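Local coordinates for protein CD180 antigen (Mus musculus, PDB 3T6Q) that may cooperate with MD-1 and TLR4 in B-cell innate responses to bacterial lipopolysaccharide, leading to NF-kappa-B activation, at residues Q401-D406 / L426-N431; Q452-Q457 / Q473-L478. All blocks are in the same frame, centred on the assembly; numbering follows the deposited sequence.

Interaction 1: Q401-D406 / L426-N431. With NAG (2-acetamido-2-deoxy-beta-D-glucopyranose), chain F; NAG (2-acetamido-2-deoxy-beta-D-glucopyranose), chain E.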
ATOM      1  N   GLN A 401     -15.803 -31.844  43.768  1.00 24.97           N
ATOM      2  CA  GLN A 401     -14.497 -32.100  43.135  1.00 26.67           C
ATOM      3  C   GLN A 401     -13.785 -30.834  42.710  1.00 21.16           C
ATOM      4  O   GLN A 401     -12.801 -30.926  41.995  1.00 21.37           O
ATOM      5  CB  GLN A 401     -14.627 -32.979  41.872  1.00 27.99           C
ATOM      6  CG  GLN A 401     -15.550 -34.170  42.012  1.00 31.84           C
ATOM      7  CD  GLN A 401     -14.881 -35.328  42.676  1.00 42.28           C
ATOM      8  OE1 GLN A 401     -14.809 -36.420  42.104  1.00 63.10           O
ATOM      9  NE2 GLN A 401     -14.370 -35.110  43.876  1.00 34.85           N
ATOM     10  N   LEU A 402     -14.259 -29.664  43.132  1.00 17.72           N
ATOM     11  CA  LEU A 402     -13.687 -28.404  42.588  1.00 21.96           C
ATOM     12  C   LEU A 402     -12.211 -28.343  42.938  1.00 19.92           C
ATOM     13  O   LEU A 402     -11.861 -28.634  44.084  1.00 20.39           O
ATOM     14  CB  LEU A 402     -14.410 -27.201  43.245  1.00 21.82           C
ATOM     15  CG  LEU A 402     -15.024 -26.068  42.420  1.00 29.09           C
ATOM     16  CD1 LEU A 402     -15.538 -26.446  41.030  1.00 18.47           C
ATOM     17  CD2 LEU A 402     -16.079 -25.334  43.253  1.00 22.02           C
ATOM     18  N   GLU A 403     -11.361 -27.906  41.987  1.00 18.47           N
ATOM     19  CA  GLU A 403      -9.938 -27.689  42.279  1.00 18.76           C
ATOM     20  C   GLU A 403      -9.550 -26.217  42.218  1.00 19.14           C
ATOM     21  O   GLU A 403      -8.552 -25.818  42.819  1.00 19.50           O
ATOM     22  CB  GLU A 403      -9.038 -28.442  41.279  1.00 20.67           C
ATOM     23  CG  GLU A 403      -9.343 -29.935  41.309  1.00 25.86           C
ATOM     24  CD  GLU A 403      -8.311 -30.777  40.603  1.00 40.43           C
ATOM     25  OE1 GLU A 403      -7.677 -30.302  39.628  1.00 37.07           O
ATOM     26  OE2 GLU A 403      -8.172 -31.944  41.018  1.00 49.90           O
ATOM     27  N   LEU A 404     -10.317 -25.433  41.470  1.00 16.76           N
ATOM     28  CA  LEU A 404     -10.060 -24.003  41.409  1.00 17.57           C
ATOM     29  C   LEU A 404     -11.402 -23.287  41.535  1.00 17.38           C
ATOM     30  O   LEU A 404     -12.360 -23.694  40.895  1.00 17.90           O
ATOM     31  CB  LEU A 404      -9.379 -23.627  40.081  1.00 16.58           C
ATOM     32  CG  LEU A 404      -9.039 -22.109  39.983  1.00 19.22           C
ATOM     33  CD1 LEU A 404      -7.770 -21.907  39.189  1.00 20.25           C
ATOM     34  CD2 LEU A 404     -10.193 -21.296  39.351  1.00 19.38           C
ATOM     35  N   LEU A 405     -11.447 -22.241  42.368  1.00 16.13           N
ATOM     36  CA  LEU A 405     -12.663 -21.426  42.554  1.00 16.92           C
ATOM     37  C   LEU A 405     -12.248 -19.935  42.523  1.00 16.71           C
ATOM     38  O   LEU A 405     -11.425 -19.528  43.341  1.00 17.67           O
ATOM     39  CB  LEU A 405     -13.267 -21.779  43.909  1.00 17.97           C
ATOM     40  CG  LEU A 405     -14.774 -21.601  44.189  1.00 27.44           C
ATOM     41  CD1 LEU A 405     -15.172 -21.421  45.660  1.00 20.57           C
ATOM     42  CD2 LEU A 405     -15.589 -20.733  43.201  1.00 22.41           C
ATOM     43  N   ASP A 406     -12.763 -19.156  41.557  1.00 17.01           N
ATOM     44  CA  ASP A 406     -12.341 -17.770  41.428  1.00 14.59           C
ATOM     45  C   ASP A 406     -13.570 -16.927  41.726  1.00 16.11           C
ATOM     46  O   ASP A 406     -14.548 -17.037  41.050  1.00 14.38           O
ATOM     47  CB  ASP A 406     -11.788 -17.527  40.011  1.00 15.79           C
ATOM     48  CG  ASP A 406     -11.110 -16.177  39.860  1.00 17.92           C
ATOM     49  OD1 ASP A 406     -11.274 -15.303  40.777  1.00 16.29           O
ATOM     50  OD2 ASP A 406     -10.415 -15.966  38.825  1.00 18.74           O
ATOM     51  N   LEU A 426     -10.812 -31.167  47.612  1.00 19.23           N
ATOM     52  CA  LEU A 426      -9.782 -31.171  46.560  1.00 20.02           C
ATOM     53  C   LEU A 426      -9.396 -29.745  46.099  1.00 18.01           C
ATOM     54  O   LEU A 426      -8.615 -29.600  45.189  1.00 21.11           O
ATOM     55  CB  LEU A 426     -10.265 -31.978  45.331  1.00 24.44           C
ATOM     56  CG  LEU A 426     -10.532 -33.503  45.546  1.00 26.97           C
ATOM     57  CD1 LEU A 426     -11.051 -34.148  44.251  1.00 24.03           C
ATOM     58  CD2 LEU A 426      -9.239 -34.195  45.992  1.00 25.78           C
ATOM     59  N   LEU A 427      -9.984 -28.711  46.687  1.00 17.85           N
ATOM     60  CA  LEU A 427      -9.741 -27.345  46.169  1.00 17.05           C
ATOM     61  C   LEU A 427      -8.296 -26.955  46.481  1.00 17.27           C
ATOM     62  O   LEU A 427      -7.851 -27.098  47.646  1.00 17.67           O
ATOM     63  CB  LEU A 427     -10.691 -26.346  46.823  1.00 15.84           C
ATOM     64  CG  LEU A 427     -10.700 -24.962  46.126  1.00 19.10           C
ATOM     65  CD1 LEU A 427     -11.442 -24.998  44.785  1.00 16.96           C
ATOM     66  CD2 LEU A 427     -11.424 -23.994  47.072  1.00 17.40           C
ATOM     67  N   LYS A 428      -7.581 -26.488  45.455  1.00 17.25           N
ATOM     68  CA  LYS A 428      -6.174 -26.145  45.581  1.00 19.35           C
ATOM     69  C   LYS A 428      -5.988 -24.634  45.461  1.00 20.35           C
ATOM     70  O   LYS A 428      -5.033 -24.118  46.030  1.00 19.22           O
ATOM     71  CB  LYS A 428      -5.339 -26.790  44.479  1.00 19.91           C
ATOM     72  CG  LYS A 428      -5.265 -28.313  44.585  1.00 30.02           C
ATOM     73  CD  LYS A 428      -4.332 -28.846  43.505  1.00 35.28           C
ATOM     74  CE  LYS A 428      -5.045 -29.855  42.622  1.00 39.60           C
ATOM     75  NZ  LYS A 428      -4.061 -30.496  41.699  1.00 48.04           N
ATOM     76  N   VAL A 429      -6.870 -23.961  44.692  1.00 18.34           N
ATOM     77  CA  VAL A 429      -6.679 -22.537  44.381  1.00 16.81           C
ATOM     78  C   VAL A 429      -7.999 -21.792  44.645  1.00 17.84           C
ATOM     79  O   VAL A 429      -9.051 -22.173  44.102  1.00 14.51           O
ATOM     80  CB  VAL A 429      -6.266 -22.286  42.907  1.00 17.46           C
ATOM     81  CG1 VAL A 429      -6.187 -20.771  42.627  1.00 20.26           C
ATOM     82  CG2 VAL A 429      -4.920 -22.932  42.572  1.00 18.32           C
ATOM     83  N   LEU A 430      -7.938 -20.744  45.470  1.00 15.33           N
ATOM     84  CA  LEU A 430      -9.142 -19.982  45.827  1.00 17.45           C
ATOM     85  C   LEU A 430      -8.793 -18.489  45.732  1.00 17.53           C
ATOM     86  O   LEU A 430      -7.864 -18.026  46.426  1.00 17.05           O
ATOM     87  CB  LEU A 430      -9.610 -20.358  47.248  1.00 14.94           C
ATOM     88  CG  LEU A 430     -10.795 -19.625  47.865  1.00 18.36           C
ATOM     89  CD1 LEU A 430     -12.047 -19.694  46.970  1.00 16.87           C
ATOM     90  CD2 LEU A 430     -11.113 -20.210  49.242  1.00 20.58           C
ATOM     91  N   ASN A 431      -9.496 -17.754  44.858  1.00 14.92           N
ATOM     92  CA  ASN A 431      -9.190 -16.341  44.686  1.00 14.17           C
ATOM     93  C   ASN A 431     -10.385 -15.556  45.232  1.00 15.05           C
ATOM     94  O   ASN A 431     -11.486 -15.616  44.666  1.00 15.40           O
ATOM     95  CB  ASN A 431      -8.881 -15.982  43.205  1.00 13.48           C
ATOM     96  CG  ASN A 431      -8.380 -14.548  43.036  1.00 14.60           C
ATOM     97  OD1 ASN A 431      -8.547 -13.728  43.915  1.00 16.30           O
ATOM     98  ND2 ASN A 431      -7.786 -14.241  41.903  1.00 17.28           N
TER
HETATM   99  C1  NAG F   1      -7.533 -15.187  40.857  1.00 17.50           C
HETATM  100  C2  NAG F   1      -7.365 -14.563  39.463  1.00 19.29           C
HETATM  101  C3  NAG F   1      -6.965 -15.687  38.483  1.00 18.97           C
HETATM  102  C4  NAG F   1      -5.722 -16.479  38.959  1.00 20.06           C
HETATM  103  C5  NAG F   1      -5.907 -16.927  40.415  1.00 19.13           C
HETATM  104  C6  NAG F   1      -4.642 -17.563  41.003  1.00 20.24           C
HETATM  105  C7  NAG F   1      -8.726 -12.632  38.726  1.00 20.70           C
HETATM  106  C8  NAG F   1     -10.095 -12.110  38.309  1.00 16.63           C
HETATM  107  N2  NAG F   1      -8.632 -13.918  39.048  1.00 17.93           N
HETATM  108  O3  NAG F   1      -6.684 -15.108  37.200  1.00 17.46           O
HETATM  109  O4  NAG F   1      -5.612 -17.707  38.220  1.00 21.96           O
HETATM  110  O5  NAG F   1      -6.304 -15.836  41.244  1.00 18.49           O
HETATM  111  O6  NAG F   1      -3.555 -16.666  40.884  1.00 21.57           O
HETATM  112  O7  NAG F   1      -7.755 -11.879  38.751  1.00 21.66           O
HETATM  113  C1  NAG E   1     -11.990 -15.722  35.849  1.00 17.41           C
HETATM  114  C2  NAG E   1     -10.527 -15.953  35.401  1.00 18.42           C
HETATM  115  C3  NAG E   1      -9.756 -14.613  35.392  1.00 19.44           C
HETATM  116  C4  NAG E   1     -10.539 -13.527  34.657  1.00 16.96           C
HETATM  117  C5  NAG E   1     -11.963 -13.470  35.177  1.00 17.26           C
HETATM  118  C6  NAG E   1     -12.848 -12.423  34.504  1.00 17.54           C
HETATM  119  C7  NAG E   1      -9.118 -17.931  35.805  1.00 22.01           C
HETATM  120  C8  NAG E   1      -8.536 -18.843  36.839  1.00 20.34           C
HETATM  121  N2  NAG E   1      -9.880 -16.916  36.260  1.00 19.11           N
HETATM  122  O3  NAG E   1      -8.520 -14.827  34.764  1.00 20.52           O
HETATM  123  O4  NAG E   1     -10.004 -12.217  34.864  1.00 19.35           O
HETATM  124  O5  NAG E   1     -12.592 -14.746  35.051  1.00 19.37           O
HETATM  125  O6  NAG E   1     -13.226 -12.847  33.192  1.00 17.99           O
HETATM  126  O7  NAG E   1      -8.873 -18.135  34.616  1.00 19.58           O
HETATM  127  O   HOH W   1     -13.020 -29.929  46.272  1.00 18.28           O

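Interaction 2: Q452-Q457 / Q473-L478. With NAG (2-acetamido-2-deoxy-beta-D-glucopyranose), chain F.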
ATOM      1  N   GLN A 452      -3.810 -24.881  48.495  1.00 17.01           N
ATOM      2  CA  GLN A 452      -2.407 -24.488  48.301  1.00 20.32           C
ATOM      3  C   GLN A 452      -2.197 -22.997  48.068  1.00 19.83           C
ATOM      4  O   GLN A 452      -1.115 -22.476  48.344  1.00 20.01           O
ATOM      5  CB  GLN A 452      -1.822 -25.191  47.075  1.00 23.64           C
ATOM      6  CG  GLN A 452      -1.721 -26.716  47.203  1.00 27.69           C
ATOM      7  CD  GLN A 452      -1.192 -27.321  45.917  1.00 32.02           C
ATOM      8  OE1 GLN A 452      -0.697 -26.609  45.038  1.00 38.59           O
ATOM      9  NE2 GLN A 452      -1.344 -28.614  45.769  1.00 36.35           N
ATOM     10  N   HIS A 453      -3.232 -22.319  47.573  1.00 18.94           N
ATOM     11  CA  HIS A 453      -3.063 -20.970  47.007  1.00 16.31           C
ATOM     12  C   HIS A 453      -4.303 -20.173  47.364  1.00 18.62           C
ATOM     13  O   HIS A 453      -5.432 -20.531  46.978  1.00 17.84           O
ATOM     14  CB  HIS A 453      -2.844 -21.088  45.491  1.00 17.02           C
ATOM     15  CG  HIS A 453      -2.556 -19.806  44.766  1.00 18.91           C
ATOM     16  ND1 HIS A 453      -2.063 -19.788  43.502  1.00 19.84           N
ATOM     17  CD2 HIS A 453      -2.791 -18.470  45.112  1.00 21.06           C
ATOM     18  CE1 HIS A 453      -1.953 -18.519  43.075  1.00 22.26           C
ATOM     19  NE2 HIS A 453      -2.409 -17.706  44.049  1.00 23.34           N
ATOM     20  N   LEU A 454      -4.119 -19.101  48.148  1.00 16.46           N
ATOM     21  CA  LEU A 454      -5.271 -18.297  48.586  1.00 16.58           C
ATOM     22  C   LEU A 454      -4.976 -16.842  48.335  1.00 18.79           C
ATOM     23  O   LEU A 454      -3.969 -16.309  48.868  1.00 17.70           O
ATOM     24  CB  LEU A 454      -5.555 -18.501  50.071  1.00 16.90           C
ATOM     25  CG  LEU A 454      -6.668 -17.698  50.747  1.00 19.47           C
ATOM     26  CD1 LEU A 454      -8.012 -18.063  50.104  1.00 17.45           C
ATOM     27  CD2 LEU A 454      -6.666 -17.967  52.246  1.00 20.11           C
ATOM     28  N   ASN A 455      -5.807 -16.190  47.508  1.00 18.04           N
ATOM     29  CA  ASN A 455      -5.552 -14.782  47.238  1.00 17.66           C
ATOM     30  C   ASN A 455      -6.599 -14.008  48.004  1.00 20.42           C
ATOM     31  O   ASN A 455      -7.807 -14.137  47.732  1.00 16.44           O
ATOM     32  CB  ASN A 455      -5.611 -14.477  45.715  1.00 16.77           C
ATOM     33  CG  ASN A 455      -5.267 -13.026  45.360  1.00 18.18           C
ATOM     34  OD1 ASN A 455      -4.655 -12.791  44.333  1.00 21.23           O
ATOM     35  ND2 ASN A 455      -5.699 -12.065  46.151  1.00 14.55           N
ATOM     36  N   LEU A 456      -6.140 -13.190  48.957  1.00 17.15           N
ATOM     37  CA  LEU A 456      -7.039 -12.328  49.713  1.00 15.75           C
ATOM     38  C   LEU A 456      -6.685 -10.867  49.607  1.00 19.15           C
ATOM     39  O   LEU A 456      -6.924 -10.087  50.555  1.00 20.66           O
ATOM     40  CB  LEU A 456      -7.004 -12.719  51.181  1.00 18.78           C
ATOM     41  CG  LEU A 456      -7.513 -14.099  51.571  1.00 21.23           C
ATOM     42  CD1 LEU A 456      -7.288 -14.300  53.042  1.00 21.51           C
ATOM     43  CD2 LEU A 456      -8.996 -14.243  51.235  1.00 21.24           C
ATOM     44  N   GLN A 457      -6.138 -10.453  48.468  1.00 19.67           N
ATOM     45  CA  GLN A 457      -5.856  -9.058  48.272  1.00 20.68           C
ATOM     46  C   GLN A 457      -7.130  -8.239  48.477  1.00 23.39           C
ATOM     47  O   GLN A 457      -8.210  -8.631  48.011  1.00 19.74           O
ATOM     48  CB  GLN A 457      -5.321  -8.852  46.857  1.00 21.66           C
ATOM     49  CG  GLN A 457      -4.867  -7.445  46.588  1.00 32.72           C
ATOM     50  CD  GLN A 457      -4.404  -7.221  45.164  1.00 36.43           C
ATOM     51  OE1 GLN A 457      -4.967  -6.399  44.447  1.00 48.67           O
ATOM     52  NE2 GLN A 457      -3.368  -7.921  44.763  1.00 42.18           N
ATOM     53  N   GLN A 473      -5.770 -20.228  60.046  0.50 29.65           N
ATOM     54  CA  GLN A 473      -5.063 -21.260  60.812  0.50 31.03           C
ATOM     55  C   GLN A 473      -5.549 -22.708  60.502  0.50 31.21           C
ATOM     56  O   GLN A 473      -4.890 -23.670  60.891  0.50 29.68           O
ATOM     57  CB  GLN A 473      -5.092 -20.941  62.324  0.50 29.68           C
ATOM     58  CG  GLN A 473      -4.455 -19.600  62.748  0.50 29.57           C
ATOM     59  CD  GLN A 473      -2.968 -19.693  63.117  0.50 27.59           C
ATOM     60  OE1 GLN A 473      -2.164 -20.178  62.335  0.50 24.58           O
ATOM     61  NE2 GLN A 473      -2.600 -19.185  64.306  0.50 24.29           N
ATOM     62  N   THR A 474      -6.666 -22.857  59.778  1.00 30.58           N
ATOM     63  CA  THR A 474      -7.113 -24.183  59.298  1.00 33.22           C
ATOM     64  C   THR A 474      -6.489 -24.644  57.972  1.00 34.35           C
ATOM     65  O   THR A 474      -6.784 -25.751  57.518  1.00 32.06           O
ATOM     66  CB  THR A 474      -8.665 -24.272  59.143  1.00 32.21           C
ATOM     67  OG1 THR A 474      -9.140 -23.315  58.161  1.00 33.99           O
ATOM     68  CG2 THR A 474      -9.378 -24.069  60.485  1.00 31.34           C
ATOM     69  N   LEU A 475      -5.653 -23.812  57.345  1.00 27.15           N
ATOM     70  CA  LEU A 475      -5.164 -24.107  55.985  1.00 26.91           C
ATOM     71  C   LEU A 475      -3.758 -24.752  56.017  1.00 24.37           C
ATOM     72  O   LEU A 475      -2.771 -24.180  55.562  1.00 23.98           O
ATOM     73  CB  LEU A 475      -5.215 -22.818  55.101  1.00 24.89           C
ATOM     74  CG  LEU A 475      -6.643 -22.232  55.016  1.00 27.23           C
ATOM     75  CD1 LEU A 475      -6.607 -20.870  54.337  1.00 25.17           C
ATOM     76  CD2 LEU A 475      -7.605 -23.170  54.281  1.00 23.24           C
ATOM     77  N   GLY A 476      -3.670 -25.957  56.573  1.00 28.72           N
ATOM     78  CA  GLY A 476      -2.370 -26.627  56.767  1.00 23.81           C
ATOM     79  C   GLY A 476      -1.543 -26.863  55.513  1.00 29.98           C
ATOM     80  O   GLY A 476      -0.317 -26.929  55.616  1.00 30.06           O
ATOM     81  N   ARG A 477      -2.165 -27.001  54.325  1.00 24.12           N
ATOM     82  CA  ARG A 477      -1.349 -27.193  53.099  1.00 22.94           C
ATOM     83  C   ARG A 477      -1.018 -25.910  52.333  1.00 22.80           C
ATOM     84  O   ARG A 477      -0.446 -25.930  51.221  1.00 22.37           O
ATOM     85  CB  ARG A 477      -1.987 -28.238  52.173  1.00 29.76           C
ATOM     86  CG  ARG A 477      -2.351 -29.529  52.906  1.00 44.14           C
ATOM     87  CD  ARG A 477      -2.026 -30.797  52.139  1.00 51.93           C
ATOM     88  NE  ARG A 477      -0.911 -31.455  52.818  1.00 71.37           N
ATOM     89  CZ  ARG A 477      -0.179 -32.450  52.330  1.00 71.23           C
ATOM     90  NH1 ARG A 477      -0.417 -32.938  51.119  1.00 67.37           N
ATOM     91  NH2 ARG A 477       0.807 -32.951  53.063  1.00 63.23           N
ATOM     92  N   LEU A 478      -1.392 -24.774  52.903  1.00 21.40           N
ATOM     93  CA  LEU A 478      -1.227 -23.514  52.180  1.00 20.59           C
ATOM     94  C   LEU A 478       0.218 -23.200  51.837  1.00 20.14           C
ATOM     95  O   LEU A 478       1.094 -23.222  52.712  1.00 22.31           O
ATOM     96  CB  LEU A 478      -1.841 -22.362  52.990  1.00 19.53           C
ATOM     97  CG  LEU A 478      -2.064 -21.090  52.172  1.00 20.42           C
ATOM     98  CD1 LEU A 478      -3.251 -21.395  51.232  1.00 18.95           C
ATOM     99  CD2 LEU A 478      -2.486 -20.003  53.175  1.00 21.44           C
TER
HETATM  100  C1  NAG F   1      -7.533 -15.187  40.857  1.00 17.50           C
HETATM  101  C2  NAG F   1      -7.365 -14.563  39.463  1.00 19.29           C
HETATM  102  C3  NAG F   1      -6.965 -15.687  38.483  1.00 18.97           C
HETATM  103  C4  NAG F   1      -5.722 -16.479  38.959  1.00 20.06           C
HETATM  104  C5  NAG F   1      -5.907 -16.927  40.415  1.00 19.13           C
HETATM  105  C6  NAG F   1      -4.642 -17.563  41.003  1.00 20.24           C
HETATM  106  C7  NAG F   1      -8.726 -12.632  38.726  1.00 20.70           C
HETATM  107  C8  NAG F   1     -10.095 -12.110  38.309  1.00 16.63           C
HETATM  108  N2  NAG F   1      -8.632 -13.918  39.048  1.00 17.93           N
HETATM  109  O3  NAG F   1      -6.684 -15.108  37.200  1.00 17.46           O
HETATM  110  O4  NAG F   1      -5.612 -17.707  38.220  1.00 21.96           O
HETATM  111  O5  NAG F   1      -6.304 -15.836  41.244  1.00 18.49           O
HETATM  112  O6  NAG F   1      -3.555 -16.666  40.884  1.00 21.57           O
HETATM  113  O7  NAG F   1      -7.755 -11.879  38.751  1.00 21.66           O

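Interaction 1: Q401-D406 / L426-N431
Strands 404-406 and 429-431, neighbours on the concave, strand-lined side of the horseshoe, pair in parallel, Leu-404, Leu-405 and Asp-406 standing beside Val-429, Leu-430 and Asn-431, with 4.9 Å between the strand axes. Glu-403 O opens the pairing by accepting two N-H groups, from Lys-428 N at 2.9 Å and from Val-429 N, both tilted from its carbonyl plane. Leu-405 N then donates to Val-429 O, and Asn-431 N to Leu-405 O. These are successive turns of a leucine-rich-repeat solenoid, LRR 14 and LRR 15: Leu-405 and Leu-430 point into the core, their CD1 methyls 3.8 Å apart, while Leu-404, Val-429, Asp-406 and Asn-431 lie on the opposite, glycan-bearing side. Chi1 of -168° sets Leu-427 CG anti to the backbone N, and chi2 of 74° then turns CD1 to 3.4 Å from Glu-403 C, against the peptide bond to Leu-404 and near Leu-405 CB. Glu-403 and Lys-428 run side by side, yet OE1 stays 4.2 Å from NZ, beyond a salt bridge. Asn-431 ND2 carries the chain F NAG. The Asp-406 carboxylate and Asn-431 amide planes are only 8° apart, the side chains lying side by side. Asp-406 OD2 accepts the N2-H of this sugar at 2.7 Å and that of the chain E NAG at 2.8 Å, its negative charge probably drawing both. Backbone N-H groups of Ala-408 and Ser-433 bind Asp-406 OD1 and Asn-431 OD1 respectively.

Interaction 2: Q452-Q457 / Q473-L478
Leu-475 O accepts the backbone N-H of Leu-478 at 3.1 Å, closing a type I beta turn whose two end leucines both pack against Leu-454. The turn comes from the loop that leads from LRR 16 into LRR 17, and Leu-454 belongs to strand 453-455, one of the parallel strands of the leucine-rich-repeat solenoid. Leu-454 CG is anti to its backbone N (chi1 177°), and the side chain runs inward from the strand to cross that of Leu-475 at about a right angle. The touch is made by single methyls, Leu-454 CD2 and Leu-475 CD1, 3.6 Å apart. Leu-478 works from nearer the start of the strand. Its CD1 rests 3.7 Å from Gln-452 C and 3.8 Å from His-453 N, so that it packs on the peptide bond joining those residues, and the same methyl reaches Leu-454 CB at 3.9 Å. Gln-452 sends its side chain away from the turn, and it is the backbone that meets the loop here, with CA 3.8 Å from Arg-477 O. Leu-430 and Leu-472 also touch Leu-454, adding to the leucine packing of the core. His-453 takes little part in the packing: its ring points to the glycan side, where CE1 comes 3.3 Å from O6 of the chain F NAG in an oblique approach. No hydrogen bond joins the two segments. The backbone of Gln-452 instead bonds to Glu-479 and Ile-480, just beyond the turn, and Leu-454 bonds to Ile-480. Direct cohesion between the two segments is thus van der Waals contact, of leucine methyls with one another and with backbone, the turn's own hydrogen bond probably helping to fix the spacing of its two leucines.

In the fold
Interactions 1 and 2 follow one another along the solenoid, their centres 11 Å apart, and strands 429-431 and 453-455 are direct neighbours. Probable hydrogen bonds join them, from Gln-452 N to Lys-428 O and from Leu-430 N to His-453 O, each 2.9 Å long. Leu-427 and Leu-478 play matching parts: each sets CD1 against the backbone at the start of the preceding repeat's strand. Across the strands, the chain F NAG bridges the two contacts, attached at Asn-431, hydrogen-bonded to Asp-406 and lying beside His-453. The second sugar at Asp-406 probably belongs to the glycan of Asn-382, which would bring two glycans together over this side.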